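Local coordinates for putative TRAP PERIPLASMIC SOLUTE BINDING PROTEIN (Haemophilus influenzae, PDB 4PBQ), which binds L-gulonate and probably delivers this or related sugar acids to a TRAP transporter as its periplasmic solute-binding component, at residues 103-108 / 311-316; 175-180 / 228-233. One frame throughout, in Å; residues are numbered along the deposited sequence. Where two conformers were deposited one is given.

Overall arrangement
Interactions 1 and 2 illustrate how a ligand-binding loop can be held from two sides. Their centres lie about 12 Å apart, on the same side of the chain's centre. Both segments of interaction 2 (175-180 / 228-233) fall in sequence between the two segments of interaction 1 (103-108 / 311-316). The 103-108 loop links the two: its backbone pairs with 228-233 through Tyr107 N and His229 O, 3.1 Å apart, while Trp105 reaches the turn joining helices 292-312 and 316-326. Glu104, which accepts bonds from L-gulonate, is also hydrogen-bonded to Ser232 in segment 228-233. Helix 172-180, strand 231-239 and the C-terminal helices thus come together next to the ligand pocket.

Interaction 1. Residues 103-108 / 311-316; sequences WEWPYL and KKYDWA. With 2UF (L-gulonate), chain D.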
loop_
_atom_site.group_PDB
_atom_site.type_symbol
_atom_site.label_atom_id
_atom_site.label_comp_id
_atom_site.label_asym_id
_atom_site.label_seq_id
_atom_site.Cartn_x
_atom_site.Cartn_y
_atom_site.Cartn_z
ATOM N N TRP A 103 1.057 2.657 9.489
ATOM C CA TRP A 103 2.174 1.987 8.809
ATOM C C TRP A 103 2.783 2.842 7.712
ATOM O O TRP A 103 3.913 2.598 7.340
ATOM C CB TRP A 103 1.743 0.623 8.221
ATOM C CG TRP A 103 0.896 -0.125 9.174
ATOM C CD1 TRP A 103 -0.424 -0.468 9.023
ATOM C CD2 TRP A 103 1.289 -0.610 10.467
ATOM N NE1 TRP A 103 -0.870 -1.123 10.148
ATOM C CE2 TRP A 103 0.168 -1.223 11.043
ATOM C CE3 TRP A 103 2.486 -0.580 11.196
ATOM C CZ2 TRP A 103 0.206 -1.788 12.301
ATOM C CZ3 TRP A 103 2.512 -1.158 12.453
ATOM C CH2 TRP A 103 1.390 -1.740 12.991
ATOM N N GLU A 104 2.017 3.814 7.206
ATOM C CA GLU A 104 2.458 4.734 6.169
ATOM C C GLU A 104 2.997 6.067 6.725
ATOM O O GLU A 104 3.298 6.974 5.965
ATOM C CB GLU A 104 1.329 4.988 5.171
ATOM C CG GLU A 104 1.151 3.815 4.171
ATOM C CD GLU A 104 -0.072 3.960 3.261
ATOM O OE1 GLU A 104 -1.040 4.648 3.674
ATOM O OE2 GLU A 104 -0.030 3.440 2.113
ATOM N N TRP A 105 3.178 6.180 8.035
ATOM C CA TRP A 105 3.816 7.379 8.558
ATOM C C TRP A 105 5.249 7.451 8.011
ATOM O O TRP A 105 5.943 6.435 7.925
ATOM C CB TRP A 105 3.774 7.398 10.081
ATOM C CG TRP A 105 2.387 7.632 10.641
ATOM C CD1 TRP A 105 1.222 7.750 9.931
ATOM C CD2 TRP A 105 2.029 7.723 12.015
ATOM N NE1 TRP A 105 0.158 7.929 10.796
ATOM C CE2 TRP A 105 0.631 7.912 12.077
ATOM C CE3 TRP A 105 2.753 7.672 13.210
ATOM C CZ2 TRP A 105 -0.044 8.060 13.283
ATOM C CZ3 TRP A 105 2.076 7.827 14.402
ATOM C CH2 TRP A 105 0.696 8.023 14.428
ATOM N N PRO A 106 5.715 8.657 7.650
ATOM C CA PRO A 106 6.998 8.751 6.923
ATOM C C PRO A 106 8.205 8.279 7.728
ATOM O O PRO A 106 8.312 8.543 8.929
ATOM C CB PRO A 106 7.096 10.246 6.595
ATOM C CG PRO A 106 5.679 10.672 6.493
ATOM C CD PRO A 106 4.979 9.929 7.604
ATOM N N TYR A 107 9.091 7.537 7.077
ATOM C CA TYR A 107 10.353 7.096 7.683
ATOM C C TYR A 107 10.184 6.186 8.926
ATOM O O TYR A 107 11.058 6.096 9.789
ATOM C CB TYR A 107 11.275 8.322 7.926
ATOM C CG TYR A 107 11.428 9.142 6.658
ATOM C CD1 TYR A 107 12.145 8.649 5.582
ATOM C CD2 TYR A 107 10.816 10.382 6.518
ATOM C CE1 TYR A 107 12.250 9.352 4.372
ATOM C CE2 TYR A 107 10.905 11.093 5.330
ATOM C CZ TYR A 107 11.640 10.597 4.260
ATOM O OH TYR A 107 11.754 11.308 3.086
ATOM N N LEU A 108 9.063 5.470 8.975
ATOM C CA LEU A 108 8.799 4.532 10.054
ATOM C C LEU A 108 9.704 3.300 9.961
ATOM O O LEU A 108 10.150 2.784 10.989
ATOM C CB LEU A 108 7.325 4.115 10.026
ATOM C CG LEU A 108 6.766 3.405 11.254
ATOM C CD1 LEU A 108 6.833 4.289 12.492
ATOM C CD2 LEU A 108 5.330 2.978 10.956
ATOM N N LYS A 311 0.084 15.246 19.252
ATOM C CA LYS A 311 -0.874 16.174 19.843
ATOM C C LYS A 311 -2.333 15.769 19.684
ATOM O O LYS A 311 -3.173 16.170 20.492
ATOM C CB LYS A 311 -0.715 17.569 19.252
ATOM C CG LYS A 311 0.599 18.210 19.560
ATOM C CD LYS A 311 0.539 19.708 19.335
ATOM C CE LYS A 311 1.869 20.365 19.665
ATOM N NZ LYS A 311 2.467 19.853 20.936
ATOM N N LYS A 312 -2.659 15.021 18.638
ATOM C CA LYS A 312 -4.064 14.775 18.324
ATOM C C LYS A 312 -4.488 13.329 18.574
ATOM O O LYS A 312 -5.682 13.043 18.691
ATOM C CB LYS A 312 -4.363 15.192 16.881
ATOM C CG LYS A 312 -3.651 14.379 15.828
ATOM C CD LYS A 312 -3.880 14.967 14.424
ATOM C CE LYS A 312 -3.014 14.263 13.375
ATOM N NZ LYS A 312 -3.304 14.662 11.964
ATOM N N TYR A 313 -3.512 12.429 18.673
ATOM C CA TYR A 313 -3.786 11.009 18.925
ATOM C C TYR A 313 -3.223 10.580 20.282
ATOM O O TYR A 313 -2.012 10.610 20.492
ATOM C CB TYR A 313 -3.154 10.145 17.846
ATOM C CG TYR A 313 -3.585 10.438 16.433
ATOM C CD1 TYR A 313 -4.877 10.861 16.137
ATOM C CD2 TYR A 313 -2.688 10.306 15.396
ATOM C CE1 TYR A 313 -5.255 11.119 14.839
ATOM C CE2 TYR A 313 -3.055 10.559 14.102
ATOM C CZ TYR A 313 -4.339 10.967 13.823
ATOM O OH TYR A 313 -4.696 11.201 12.510
ATOM N N ASP A 314 -4.099 10.177 21.197
ATOM C CA ASP A 314 -3.667 9.761 22.531
ATOM C C ASP A 314 -2.919 8.428 22.524
ATOM O O ASP A 314 -2.316 8.052 23.529
ATOM C CB ASP A 314 -4.876 9.647 23.471
ATOM C CG ASP A 314 -5.607 8.324 23.318
ATOM O OD1 ASP A 314 -5.273 7.374 24.056
ATOM O OD2 ASP A 314 -6.503 8.226 22.456
ATOM N N TRP A 315 -2.952 7.717 21.398
ATOM C CA TRP A 315 -2.300 6.410 21.293
ATOM C C TRP A 315 -0.969 6.450 20.558
ATOM O O TRP A 315 -0.248 5.451 20.517
ATOM C CB TRP A 315 -3.228 5.435 20.554
ATOM C CG TRP A 315 -3.815 6.016 19.286
ATOM C CD1 TRP A 315 -5.031 6.624 19.155
ATOM C CD2 TRP A 315 -3.205 6.064 17.986
ATOM N NE1 TRP A 315 -5.212 7.048 17.870
ATOM C CE2 TRP A 315 -4.109 6.713 17.127
ATOM C CE3 TRP A 315 -1.984 5.625 17.468
ATOM C CZ2 TRP A 315 -3.831 6.931 15.780
ATOM C CZ3 TRP A 315 -1.706 5.852 16.136
ATOM C CH2 TRP A 315 -2.626 6.491 15.303
ATOM N N ALA A 316 -0.648 7.586 19.950
ATOM C CA ALA A 316 0.459 7.618 19.008
ATOM C C ALA A 316 1.794 7.352 19.692
ATOM O O ALA A 316 2.603 6.595 19.177
ATOM C CB ALA A 316 0.482 8.924 18.250
HETATM O O6A 2UF D . -3.697 5.077 -5.076
HETATM C C6 2UF D . -2.585 4.994 -4.537
HETATM O O6B 2UF D . -1.608 5.717 -4.781
HETATM C C5 2UF D . -2.396 3.854 -3.514
HETATM O O5 2UF D . -1.035 3.482 -3.506
HETATM C C4 2UF D . -2.821 4.308 -2.099
HETATM O O4 2UF D . -4.234 4.568 -2.076
HETATM C C3 2UF D . -2.444 3.223 -1.067
HETATM O O3 2UF D . -2.908 1.885 -1.459
HETATM C C2 2UF D . -3.015 3.549 0.323
HETATM O O2 2UF D . -2.319 2.693 1.208
HETATM C C1 2UF D . -2.705 5.016 0.752
HETATM O O1 2UF D . -3.130 5.167 2.115
HETATM O O HOH W 1 -2.535 10.001 10.674
#
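Trp105 and Trp315 are inclined by only 23°, yet the two indoles meet side by side and do not stack: the outer edges of their benzo rings touch, with neither ring over the other's face. The centroids of the six-membered rings stand 5.7 Å apart, and the closest atoms are Trp105 CZ2 and Trp315 CH2 at 3.6 Å. With CG anti to the carbonyl carbon (chi1 -71°), Trp105 sends its benzo end toward the type I turn from Tyr313 to Ala316. There CB of Ala316 lies at the indole edge, 3.9 Å from Trp105 CH2, while Tyr313 CE2 comes obliquely to within 4.0 Å of Trp105 CZ2. The Tyr313 ring is itself sandwiched between Trp315 and the aliphatic part of Lys312. A water bridges the polar atoms, accepting a weak bond from Trp105 NE1 and lying 3.1 Å from Tyr313 OH; Phe309 stacks on Trp105 from helix 292-312. Next door, L-gulonate O1 donates to Glu104 OE1 at 2.7 Å and O2 to Glu104 OE2 at 2.6 Å. The chemistry therefore divides between neighbours: Trp105 fastens the loop to the C-terminal helices by apolar packing, whereas Glu104 accepts bonds from two adjacent hydroxyls, consistent with a part in recognising the sugar acid.

Interaction 2. Residues 175-180 / 228-233; sequences VDWAKA and NHIFSP
Aromatic stacking dominates here: the imidazole of His229 lies over one face of the Trp177 indole in an offset stack, with ring planes 14° apart. The centroid of the six-membered ring is 4.1 Å from that of the imidazole. His229 CD2 sits over the rim of the indole, and its nearest atom there is Trp177 CZ2 at 3.4 Å. Trp177 reaches across because its CG is anti to the backbone N (chi1 164°), carrying the indole off helix 172-180. Apolar packing is the second element. The Ile230 side chain, extended at its end, brings CD1 obliquely to within 4.3 Å of Trp177 CG, beside the pyrrole part of the indole. Polar bonds complete the account from outside the pair: in His229, ND1 is hydrogen-bonded to Ser227 OG and NE2 to Glu206 OE1, so both nitrogens of this buried ring are engaged, which should hold the ring in its orientation over the indole. The acidic partner may also favour a protonated imidazole. Trp177 also packs on Pro106 and on Leu305 of helix 292-312, while Ile230 lies against Arg147 of strand 136-151, placing the stack where helix 172-180 meets the residues leading into strand 231-239.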
loop_
_atom_site.group_PDB
_atom_site.type_symbol
_atom_site.label_atom_id
_atom_site.label_comp_id
_atom_site.label_asym_id
_atom_site.label_seq_id
_atom_site.Cartn_x
_atom_site.Cartn_y
_atom_site.Cartn_z
ATOM N N VAL A 175 -1.674 14.235 1.667
ATOM C CA VAL A 175 -1.838 15.658 1.437
ATOM C C VAL A 175 -0.924 16.406 2.410
ATOM O O VAL A 175 -0.193 17.315 2.014
ATOM C CB VAL A 175 -3.303 16.130 1.591
ATOM C CG1 VAL A 175 -3.401 17.615 1.311
ATOM C CG2 VAL A 175 -4.240 15.366 0.647
ATOM N N ASP A 176 -1.002 16.075 3.695
ATOM C CA ASP A 176 -0.160 16.736 4.705
ATOM C C ASP A 176 1.342 16.513 4.484
ATOM O O ASP A 176 2.154 17.440 4.634
ATOM C CB ASP A 176 -0.577 16.286 6.102
ATOM C CG ASP A 176 -1.979 16.735 6.473
ATOM O OD1 ASP A 176 -2.530 17.687 5.853
ATOM O OD2 ASP A 176 -2.516 16.138 7.422
ATOM N N TRP A 177 1.710 15.286 4.125
ATOM C CA TRP A 177 3.095 14.971 3.797
ATOM C C TRP A 177 3.591 15.894 2.679
ATOM O O TRP A 177 4.659 16.512 2.773
ATOM C CB TRP A 177 3.239 13.485 3.400
ATOM C CG TRP A 177 4.533 13.227 2.696
ATOM C CD1 TRP A 177 5.750 13.021 3.273
ATOM C CD2 TRP A 177 4.750 13.193 1.278
ATOM N NE1 TRP A 177 6.718 12.878 2.315
ATOM C CE2 TRP A 177 6.128 12.974 1.076
ATOM C CE3 TRP A 177 3.914 13.349 0.163
ATOM C CZ2 TRP A 177 6.695 12.904 -0.196
ATOM C CZ3 TRP A 177 4.480 13.268 -1.111
ATOM C CH2 TRP A 177 5.853 13.036 -1.274
ATOM N N ALA A 178 2.796 16.023 1.623
ATOM C CA ALA A 178 3.207 16.820 0.485
ATOM C C ALA A 178 3.379 18.279 0.890
ATOM O O ALA A 178 4.352 18.904 0.519
ATOM C CB ALA A 178 2.229 16.694 -0.657
ATOM N N LYS A 179 2.460 18.790 1.686
ATOM C CA LYS A 179 2.581 20.183 2.131
ATOM C C LYS A 179 3.806 20.397 3.020
ATOM O O LYS A 179 4.425 21.469 3.012
ATOM C CB LYS A 179 1.293 20.628 2.836
ATOM C CG LYS A 179 0.075 20.640 1.869
ATOM C CD LYS A 179 -1.213 21.014 2.548
ATOM C CE LYS A 179 -1.228 22.511 2.825
ATOM N NZ LYS A 179 -2.603 23.001 2.985
ATOM N N ALA A 180 4.169 19.393 3.805
ATOM C CA ALA A 180 5.373 19.492 4.634
ATOM C C ALA A 180 6.650 19.546 3.784
ATOM O O ALA A 180 7.687 20.052 4.237
ATOM C CB ALA A 180 5.444 18.319 5.633
ATOM N N ASN A 228 11.674 7.094 -1.086
ATOM C CA ASN A 228 11.284 6.071 -0.124
ATOM C C ASN A 228 10.724 6.715 1.146
ATOM O O ASN A 228 11.073 6.327 2.262
ATOM C CB ASN A 228 12.444 5.134 0.195
ATOM C CG ASN A 228 12.900 4.338 -1.016
ATOM O OD1 ASN A 228 12.128 4.145 -1.941
ATOM N ND2 ASN A 228 14.138 3.857 -1.003
ATOM N N HIS A 229 9.875 7.722 0.950
ATOM C CA HIS A 229 9.346 8.506 2.065
ATOM C C HIS A 229 8.346 7.777 2.964
ATOM O O HIS A 229 8.238 8.076 4.146
ATOM C CB HIS A 229 8.742 9.805 1.534
ATOM C CG HIS A 229 7.773 9.618 0.402
ATOM N ND1 HIS A 229 8.178 9.431 -0.902
ATOM C CD2 HIS A 229 6.420 9.574 0.383
ATOM C CE1 HIS A 229 7.115 9.276 -1.677
ATOM N NE2 HIS A 229 6.032 9.376 -0.922
ATOM N N ILE A 230 7.611 6.822 2.381
ATOM C CA ILE A 230 6.484 6.156 3.030
ATOM C C ILE A 230 6.489 4.697 2.560
ATOM O O ILE A 230 6.819 4.437 1.385
ATOM C CB ILE A 230 5.142 6.840 2.673
ATOM C CG1 ILE A 230 4.991 8.162 3.450
ATOM C CG2 ILE A 230 3.933 5.888 2.900
ATOM C CD1 ILE A 230 3.738 8.986 3.090
ATOM N N PHE A 231 6.184 3.763 3.462
ATOM C CA PHE A 231 6.074 2.344 3.096
ATOM C C PHE A 231 4.606 1.974 3.009
ATOM O O PHE A 231 3.861 2.192 3.950
ATOM C CB PHE A 231 6.740 1.415 4.122
ATOM C CG PHE A 231 6.663 -0.042 3.718
ATOM C CD1 PHE A 231 7.626 -0.606 2.885
ATOM C CD2 PHE A 231 5.580 -0.814 4.087
ATOM C CE1 PHE A 231 7.516 -1.952 2.476
ATOM C CE2 PHE A 231 5.473 -2.156 3.681
ATOM C CZ PHE A 231 6.436 -2.706 2.871
ATOM N N SER A 232 4.188 1.385 1.891
ATOM C CA SER A 232 2.793 1.003 1.693
ATOM C C SER A 232 2.591 -0.513 1.761
ATOM O O SER A 232 3.039 -1.239 0.871
ATOM C CB SER A 232 2.335 1.513 0.343
ATOM O OG SER A 232 2.019 2.895 0.369
ATOM N N PRO A 233 1.911 -0.988 2.800
ATOM C CA PRO A 233 1.505 -2.400 2.839
ATOM C C PRO A 233 0.264 -2.629 1.996
ATOM O O PRO A 233 -0.517 -1.702 1.789
ATOM C CB PRO A 233 1.138 -2.619 4.295
ATOM C CG PRO A 233 1.260 -1.331 4.971
ATOM C CD PRO A 233 1.398 -0.261 3.967
#